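Local coordinates for endo-beta-1,4-glucanase (cellulase B) (PDB 4V2X), which probably hydrolyses beta-1,4-linked glucans, joining a family 5 glycoside hydrolase module to an immunoglobulin-like module and a family 46 carbohydrate-binding module, at residues S293-E296 against I297-A300. Residues are numbered along the deposited sequence; the frame is centred on the assembly and turned at random.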
loop_
_atom_site.group_PDB
_atom_site.type_symbol
_atom_site.label_atom_id
_atom_site.label_comp_id
_atom_site.label_asym_id
_atom_site.label_seq_id
_atom_site.Cartn_x
_atom_site.Cartn_y
_atom_site.Cartn_z
ATOM N N SER A 293 21.191 -20.246 13.196
ATOM C CA SER A 293 21.313 -18.909 13.790
ATOM C C SER A 293 22.224 -18.014 12.947
ATOM O O SER A 293 21.951 -16.835 12.778
ATOM C CB SER A 293 21.830 -18.989 15.222
ATOM O OG SER A 293 20.855 -19.563 16.079
ATOM N N LYS A 294 23.289 -18.592 12.399
ATOM C CA LYS A 294 24.219 -17.838 11.563
ATOM C C LYS A 294 23.546 -17.402 10.269
ATOM O O LYS A 294 23.643 -16.239 9.869
ATOM C CB LYS A 294 25.461 -18.672 11.246
ATOM C CG LYS A 294 26.393 -18.846 12.433
ATOM C CD LYS A 294 27.492 -19.855 12.156
ATOM C CE LYS A 294 28.359 -20.059 13.384
ATOM N NZ LYS A 294 29.271 -21.221 13.209
ATOM N N GLN A 295 22.849 -18.332 9.622
ATOM C CA GLN A 295 22.203 -18.027 8.349
ATOM C C GLN A 295 21.059 -17.043 8.494
ATOM O O GLN A 295 20.830 -16.230 7.591
ATOM C CB GLN A 295 21.721 -19.304 7.649
ATOM C CG GLN A 295 22.857 -20.095 7.024
ATOM C CD GLN A 295 23.701 -19.253 6.077
ATOM O OE1 GLN A 295 23.170 -18.506 5.251
ATOM N NE2 GLN A 295 25.022 -19.355 6.205
ATOM N N GLU A 296 20.332 -17.096 9.609
ATOM C CA GLU A 296 19.261 -16.124 9.800
ATOM C C GLU A 296 19.817 -14.701 9.839
ATOM O O GLU A 296 19.235 -13.787 9.251
ATOM C CB GLU A 296 18.430 -16.390 11.054
ATOM C CG GLU A 296 17.198 -15.496 11.086
ATOM C CD GLU A 296 16.303 -15.724 12.277
ATOM O OE1 GLU A 296 16.508 -15.042 13.303
ATOM O OE2 GLU A 296 15.372 -16.554 12.176
ATOM N N ILE A 297 20.925 -14.520 10.550
ATOM C CA ILE A 297 21.584 -13.217 10.643
ATOM C C ILE A 297 22.037 -12.728 9.270
ATOM O O ILE A 297 21.759 -11.591 8.882
ATOM C CB ILE A 297 22.783 -13.274 11.622
ATOM C CG1 ILE A 297 22.261 -13.325 13.060
ATOM C CG2 ILE A 297 23.708 -12.074 11.450
ATOM C CD1 ILE A 297 23.295 -13.791 14.068
ATOM N N ILE A 298 22.716 -13.595 8.527
ATOM C CA ILE A 298 23.211 -13.219 7.207
ATOM C C ILE A 298 22.044 -12.858 6.289
ATOM O O ILE A 298 22.064 -11.809 5.655
ATOM C CB ILE A 298 24.100 -14.324 6.583
ATOM C CG1 ILE A 298 25.408 -14.452 7.375
ATOM C CG2 ILE A 298 24.406 -14.009 5.125
ATOM C CD1 ILE A 298 26.183 -15.723 7.089
ATOM N N GLU A 299 21.023 -13.708 6.242
ATOM C CA GLU A 299 19.900 -13.499 5.326
ATOM C C GLU A 299 19.117 -12.254 5.693
ATOM O O GLU A 299 18.804 -11.433 4.827
ATOM C CB GLU A 299 18.973 -14.715 5.310
ATOM C CG GLU A 299 19.601 -15.937 4.661
ATOM C CD GLU A 299 18.766 -17.198 4.807
ATOM O OE1 GLU A 299 17.714 -17.173 5.487
ATOM O OE2 GLU A 299 19.176 -18.231 4.236
ATOM N N ALA A 300 18.805 -12.113 6.975
ATOM C CA ALA A 300 18.026 -10.973 7.443
ATOM C C ALA A 300 18.743 -9.656 7.180
ATOM O O ALA A 300 18.169 -8.718 6.631
ATOM C CB ALA A 300 17.704 -11.117 8.923
#
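Q295 stands out from helix 291-309, which lies between the sixth and seventh strands of the (beta/alpha)8 barrel, and passes alongside I298 and E299, one turn on. The case illustrates how alpha-helical i to i+3 and i to i+4 spacing brings side chains together on an exposed face. E299 is the chain to follow. Its CB lies against Q295 O, the carbonyl that E299 N takes as acceptor at 2.9 Å. With CG anti to the carbonyl carbon (chi1 -69°), the chain leans back toward the preceding turn, and CG comes within 3.2 Å of Q295 O. CD is still 3.6 Å from Q295 O; beyond it OE1 stays 3.9 Å from Q295 O, and OE2 alone comes near the amide oxygen of Q295, the two planes turned 69° apart. The bend at chi2 of Q295 (-54°) brings that amide round, its NE2 loosely beside the I298 methyl CD1. Beneath these two side chains run the helical bonds from I298 N to K294 O (3.1 Å) and from A300 N to E296 O; the bond from I297 N to S293 O is weak. I297 and I298 both touch F343 of helix 334-350, while E296 OE1 is hydrogen-bonded to Y273 OH on the sixth strand. At the outer surface, Q295 NE2 rests 3.9 Å from I298 CD1, and Q295 OE1 stops 4.1 Å from E299 OE2, two oxygens with no bond between them.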